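Local coordinates for enoyl-[acyl-carrier-protein] reductase [FMN] (Thermotoga maritima, PDB 5GVJ) that probably reduces enoyl groups carried by acyl carrier protein with NADH, as a FabK-type enoyl-ACP reductase that uses FMN, at residues 21-25 with 261-266; 231-235 with 276-280; 28-32 with 56-60. The protein carries 1 engineered substitution. One frame throughout, in Å; residues are numbered along the deposited sequence.

Contact 1 of 3, residues 21-25 with 261-266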
# COMPACT_ATOMS: atom_id res chain seq x y z
N GLY A 21 15.73 4.95 -11.51
CA GLY A 21 16.94 5.76 -11.43
C GLY A 21 17.71 5.57 -10.14
O GLY A 21 18.21 6.55 -9.56
N MET A 22 17.82 4.34 -9.66
CA MET A 22 18.67 4.02 -8.53
C MET A 22 20.14 4.13 -8.93
O MET A 22 20.50 4.05 -10.11
CB MET A 22 18.33 2.61 -8.04
CG MET A 22 18.98 2.19 -6.74
SD MET A 22 18.32 0.57 -6.24
CE MET A 22 18.78 -0.48 -7.63
N ALA A 23 21.01 4.32 -7.94
CA ALA A 23 22.44 4.29 -8.21
C ALA A 23 22.83 2.92 -8.75
O ALA A 23 22.30 1.89 -8.33
CB ALA A 23 23.23 4.61 -6.94
N TRP A 24 23.75 2.93 -9.72
CA TRP A 24 24.29 1.73 -10.36
C TRP A 24 23.29 1.09 -11.31
O TRP A 24 23.66 0.74 -12.43
CB TRP A 24 24.77 0.71 -9.32
CG TRP A 24 25.84 1.27 -8.44
CD1 TRP A 24 25.74 1.60 -7.13
CD2 TRP A 24 27.18 1.60 -8.84
NE1 TRP A 24 26.94 2.10 -6.67
CE2 TRP A 24 27.83 2.11 -7.71
CE3 TRP A 24 27.89 1.50 -10.04
CZ2 TRP A 24 29.17 2.53 -7.74
CZ3 TRP A 24 29.21 1.91 -10.07
CH2 TRP A 24 29.84 2.42 -8.92
N ALA A 25 22.02 0.94 -10.91
CA ALA A 25 21.03 0.34 -11.81
C ALA A 25 20.45 1.33 -12.80
O ALA A 25 20.02 0.94 -13.89
CB ALA A 25 19.89 -0.29 -11.00
N LEU A 261 25.73 -2.04 -2.33
CA LEU A 261 24.79 -1.97 -3.44
C LEU A 261 25.49 -2.23 -4.77
O LEU A 261 24.95 -2.94 -5.63
CB LEU A 261 24.07 -0.62 -3.46
CG LEU A 261 23.03 -0.46 -4.59
CD1 LEU A 261 21.85 -1.42 -4.42
CD2 LEU A 261 22.54 0.98 -4.72
N ARG A 262 26.69 -1.68 -4.95
CA ARG A 262 27.44 -1.92 -6.19
C ARG A 262 27.76 -3.40 -6.36
O ARG A 262 27.71 -3.93 -7.48
CB ARG A 262 28.72 -1.10 -6.20
CG ARG A 262 29.39 -1.05 -7.56
CD ARG A 262 30.86 -0.68 -7.46
NE ARG A 262 31.60 -1.69 -6.71
CZ ARG A 262 32.16 -2.77 -7.24
NH1 ARG A 262 32.09 -3.00 -8.55
NH2 ARG A 262 32.81 -3.63 -6.46
N ARG A 263 28.10 -4.09 -5.27
CA ARG A 263 28.45 -5.51 -5.39
C ARG A 263 27.27 -6.33 -5.88
O ARG A 263 27.45 -7.29 -6.64
CB ARG A 263 28.96 -6.05 -4.05
CG ARG A 263 30.32 -5.52 -3.61
CD ARG A 263 30.96 -6.44 -2.58
NE ARG A 263 30.31 -6.35 -1.27
CZ ARG A 263 30.63 -5.45 -0.34
NH1 ARG A 263 31.59 -4.56 -0.56
NH2 ARG A 263 29.98 -5.44 0.83
N ALA A 264 26.05 -5.98 -5.46
CA ALA A 264 24.88 -6.70 -5.94
C ALA A 264 24.59 -6.35 -7.40
O ALA A 264 24.46 -7.24 -8.25
CB ALA A 264 23.67 -6.40 -5.06
N VAL A 265 24.50 -5.06 -7.70
CA VAL A 265 24.11 -4.62 -9.04
C VAL A 265 25.17 -4.99 -10.07
O VAL A 265 24.86 -5.55 -11.14
CB VAL A 265 23.84 -3.10 -9.06
CG1 VAL A 265 23.67 -2.61 -10.49
CG2 VAL A 265 22.61 -2.78 -8.24
N VAL A 266 26.43 -4.68 -9.80
CA VAL A 266 27.47 -4.87 -10.80
C VAL A 266 28.01 -6.29 -10.78
O VAL A 266 28.20 -6.89 -11.84
CB VAL A 266 28.59 -3.83 -10.62
CG1 VAL A 266 29.68 -4.04 -11.67
CG2 VAL A 266 28.04 -2.43 -10.69

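Contact 2 of 3, residues 231-235 with 276-280. Engineered in segment 276-280: Ala-276 (natural residue Met).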
# COMPACT_ATOMS: atom_id res chain seq x y z
N ALA A 231 16.19 0.50 5.09
CA ALA A 231 16.30 0.22 3.67
C ALA A 231 15.77 -1.19 3.41
O ALA A 231 16.05 -2.11 4.18
CB ALA A 231 17.74 0.35 3.18
N ARG A 232 15.01 -1.35 2.33
CA ARG A 232 14.40 -2.63 1.99
C ARG A 232 15.28 -3.36 0.99
O ARG A 232 15.59 -2.83 -0.08
CB ARG A 232 13.00 -2.45 1.42
CG ARG A 232 12.31 -3.78 1.07
CD ARG A 232 10.88 -3.56 0.62
NE ARG A 232 10.10 -2.82 1.61
CZ ARG A 232 9.50 -3.38 2.65
NH1 ARG A 232 9.58 -4.69 2.84
NH2 ARG A 232 8.81 -2.62 3.51
N VAL A 233 15.68 -4.59 1.34
CA VAL A 233 16.50 -5.42 0.48
C VAL A 233 15.97 -6.85 0.51
O VAL A 233 15.23 -7.26 1.40
CB VAL A 233 17.99 -5.40 0.88
CG1 VAL A 233 18.59 -4.01 0.71
CG2 VAL A 233 18.17 -5.90 2.31
N LEU A 234 16.39 -7.61 -0.50
CA LEU A 234 16.07 -9.03 -0.58
C LEU A 234 16.61 -9.78 0.63
O LEU A 234 17.64 -9.41 1.20
CB LEU A 234 16.65 -9.60 -1.88
CG LEU A 234 15.74 -10.28 -2.92
CD1 LEU A 234 14.31 -9.81 -2.80
CD2 LEU A 234 16.27 -10.00 -4.31
N ARG A 235 15.91 -10.85 1.03
CA ARG A 235 16.32 -11.67 2.17
C ARG A 235 17.54 -12.53 1.84
O ARG A 235 17.43 -13.76 1.75
CB ARG A 235 15.16 -12.55 2.65
CG ARG A 235 14.08 -11.78 3.38
CD ARG A 235 13.03 -12.69 4.03
NE ARG A 235 11.92 -11.90 4.57
CZ ARG A 235 11.76 -11.61 5.86
NH1 ARG A 235 12.64 -12.06 6.75
NH2 ARG A 235 10.73 -10.88 6.25
N ALA A 276 18.68 -4.16 -3.24
CA ALA A 276 17.63 -3.17 -2.95
C ALA A 276 16.49 -3.35 -3.94
O ALA A 276 16.47 -2.74 -5.02
CB ALA A 276 18.20 -1.76 -3.02
N VAL A 277 15.53 -4.19 -3.59
CA VAL A 277 14.36 -4.41 -4.43
C VAL A 277 13.12 -4.34 -3.55
O VAL A 277 13.16 -4.66 -2.36
CB VAL A 277 14.43 -5.76 -5.22
CG1 VAL A 277 15.88 -6.21 -5.42
CG2 VAL A 277 13.61 -6.82 -4.56
N GLY A 278 12.01 -3.89 -4.15
CA GLY A 278 10.79 -3.67 -3.41
C GLY A 278 9.91 -4.90 -3.38
O GLY A 278 10.20 -5.93 -4.00
N GLN A 279 8.80 -4.78 -2.64
CA GLN A 279 7.87 -5.90 -2.53
C GLN A 279 7.25 -6.24 -3.87
O GLN A 279 6.78 -7.37 -4.05
CB GLN A 279 6.78 -5.57 -1.48
CG GLN A 279 7.33 -5.48 -0.06
CD GLN A 279 6.23 -5.26 0.98
OE1 GLN A 279 5.06 -5.11 0.63
NE2 GLN A 279 6.61 -5.26 2.26
N SER A 280 7.25 -5.31 -4.82
CA SER A 280 6.70 -5.65 -6.13
C SER A 280 7.51 -6.72 -6.85
O SER A 280 7.05 -7.20 -7.89
CB SER A 280 6.61 -4.41 -7.03
OG SER A 280 7.90 -3.99 -7.42

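Contact 3 of 3, residues 28-32 with 56-60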
# COMPACT_ATOMS: atom_id res chain seq x y z
N PRO A 28 22.64 4.89 -18.19
CA PRO A 28 22.15 5.47 -19.45
C PRO A 28 21.56 4.45 -20.40
O PRO A 28 20.63 4.78 -21.15
CB PRO A 28 23.40 6.13 -20.05
CG PRO A 28 24.30 6.36 -18.89
CD PRO A 28 24.02 5.29 -17.88
N THR A 29 22.05 3.21 -20.38
CA THR A 29 21.51 2.21 -21.29
C THR A 29 20.06 1.87 -20.96
O THR A 29 19.22 1.75 -21.86
CB THR A 29 22.36 0.93 -21.27
OG1 THR A 29 23.69 1.23 -21.71
CG2 THR A 29 21.80 -0.03 -22.24
N LEU A 30 19.75 1.68 -19.67
CA LEU A 30 18.36 1.41 -19.29
C LEU A 30 17.51 2.66 -19.44
O LEU A 30 16.37 2.60 -19.94
CB LEU A 30 18.29 0.88 -17.86
CG LEU A 30 16.91 0.59 -17.26
CD1 LEU A 30 16.01 -0.25 -18.21
CD2 LEU A 30 17.08 -0.14 -15.95
N ALA A 31 18.04 3.82 -19.04
CA ALA A 31 17.29 5.07 -19.15
C ALA A 31 16.97 5.39 -20.61
O ALA A 31 15.86 5.81 -20.93
CB ALA A 31 18.08 6.20 -18.49
N ALA A 32 17.94 5.21 -21.50
CA ALA A 32 17.68 5.50 -22.91
C ALA A 32 16.59 4.60 -23.46
O ALA A 32 15.77 5.04 -24.28
CB ALA A 32 18.98 5.36 -23.72
N ALA A 56 27.50 10.13 -18.77
CA ALA A 56 26.25 9.39 -18.78
C ALA A 56 25.20 10.12 -19.60
O ALA A 56 24.51 9.51 -20.43
CB ALA A 56 25.77 9.17 -17.35
N ILE A 57 25.09 11.44 -19.41
CA ILE A 57 24.11 12.20 -20.16
C ILE A 57 24.42 12.14 -21.65
O ILE A 57 23.53 11.96 -22.48
CB ILE A 57 24.06 13.65 -19.65
CG1 ILE A 57 23.53 13.69 -18.21
CG2 ILE A 57 23.19 14.50 -20.57
CD1 ILE A 57 23.69 15.04 -17.54
N SER A 58 25.71 12.27 -22.00
CA SER A 58 26.11 12.22 -23.40
C SER A 58 25.74 10.89 -24.04
O SER A 58 25.22 10.86 -25.16
CB SER A 58 27.61 12.48 -23.53
OG SER A 58 27.96 12.55 -24.90
N GLU A 59 26.00 9.78 -23.36
CA GLU A 59 25.71 8.51 -24.01
C GLU A 59 24.22 8.24 -24.10
O GLU A 59 23.78 7.59 -25.06
CB GLU A 59 26.44 7.35 -23.34
CG GLU A 59 26.39 7.28 -21.85
CD GLU A 59 27.44 6.31 -21.32
OE1 GLU A 59 28.65 6.58 -21.53
OE2 GLU A 59 27.07 5.27 -20.75
N LEU A 60 23.42 8.74 -23.15
CA LEU A 60 21.97 8.62 -23.32
C LEU A 60 21.50 9.37 -24.56
O LEU A 60 20.70 8.85 -25.35
CB LEU A 60 21.23 9.13 -22.07
CG LEU A 60 19.70 9.04 -22.14
CD1 LEU A 60 19.10 8.77 -20.76
CD2 LEU A 60 19.08 10.31 -22.71

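Contact 1 of 3, residues 21-25 with 261-266
The loop after strand 17-18 of the TIM barrel, residues 21-25, meets one side of helix 260-265. The loop bends sharply at Trp-24, whose positive phi and a weak Ala-25 N to Ala-23 O bond make a classic gamma turn. The indole is thereby directed at the helix. Leu-261 comes first along the second segment. Leu-261 CD2 reaches into the bend, 3.7 Å from Ala-23 O, 4.3 Å from Met-22 CG and 4.1 Å from Trp-24 CD1, where it lies at the ring edge. Arg-262 follows and lays its aliphatic part over one face of the indole. Arg-262 CG sits 3.4 Å from the centroid of the Trp-24 six-membered ring and 8° off its normal, a CH-pi contact. The guanidinium has another task: it forms a salt bridge with Glu-267. Arg-263 and Ala-264 are on the far side of the helix. One turn after Leu-261, Val-265 faces the loop again. Val-265 CG1 is 3.7 Å from Trp-24 CB and 3.9 Å from Ala-25 N. Val-266 closes the row, with CG2 4.0 Å from Trp-24 CE3. Gly-21 and Ala-23 of this loop bind FMN in another structure of the protein; the chain here has no FMN. The helix thus packs directly against a cofactor-binding loop. No hydrogen bond or salt bridge joins the two segments, so their fit rests on apolar packing and one CH-pi contact, much of it around an exposed tryptophan.

Contact 2 of 3, residues 231-235 with 276-280
Arg-232 overlaps Gln-279 at the end of its long side chain. Gln-279 NE2 lies over one face of the guanidinium, 3.1 Å from Arg-232 NH1. Both are donors, so this is no hydrogen bond. Each group is satisfied elsewhere. The arginine bonds to Thr-220 OG1 and Met-141 O, and the glutamine bonds to Glu-149 O and Thr-151 N of the second subunit. Nearer the backbone, Arg-232 CG packs 3.6 Å from Val-277 O, a buried carbonyl with no polar partner in the model. Strand 231-234 is the middle strand of a small antiparallel sheet, between 145-146 and 220-223, that accompanies the parallel barrel strands of this TIM-barrel protein. Segment 276-280 does not extend that sheet. It leaves at 90° to the strand and runs to Ser-280, which binds FMN in another structure of the protein. The backbones come nearest at Ala-276, an engineered residue that is Met in the natural sequence, whose CA is 4.3 Å from Val-233 CA. Ala-276 CA also makes a CA-H...O contact of 3.5 Å with Arg-232 O. Beyond the crossing, the CA-to-CB bond of Leu-234 runs sideways, but the end of the side chain comes near Val-277: Leu-234 CD1 meets Val-277 CG2 at 3.5 Å.

Contact 3 of 3, residues 28-32 with 56-60
Helices 28-36 and 50-63 are the outer helices that follow strands 17-18 and 41-44 of the TIM barrel. Their short segments cross at -42°, with axes 9.1 Å apart at closest approach. Two bumps fit two hollows. The first is the ring of Pro-28, in the first turn of its helix. It fills a hollow formed by Ala-56, Glu-59 and Leu-60. Pro-28 CG lies 3.5 Å from Ala-56 CB and also 3.5 Å from Glu-59 OE2, while Pro-28 CB rests 4.2 Å from Leu-60 CB. The second bump is the end of Leu-60, whose CA-to-CB bond runs sideways but whose branched tip reaches helix 28-36. The small side chains of Ala-31 and Ala-32 form a shallow hollow for it. Beneath, Ile-43 of strand 41-44 touches Ala-31, Ala-56 and Leu-60. In the alanine hollow, Leu-60 CD1 reaches 3.6 Å from Ala-31 CB and 3.8 Å from the backbone Ala-32 N.

In the fold
Contacts 2 and 3 are buried, whereas contact 1 is only partly so. Contact 3 is nested in the long loop closed by contact 1; residues 21-25 lead into helix 28-36, and Ala-25 O lies 3.7 Å from Leu-30 CD2. Contacts 1 and 2 touch through the engineered Ala-276, whose CB is 3.9 Å from Leu-261 CD1 and 4.0 Å from Met-22 SD; both hold residues that bind FMN. Contacts 2 and 3 do not meet, their centres being about 25 Å apart. The chemistry follows place. Contact 3, between barrel helices, is mostly small and aliphatic. Contact 1 adds an aromatic face near solvent. Contact 2 buries polar side chains and borders the second subunit.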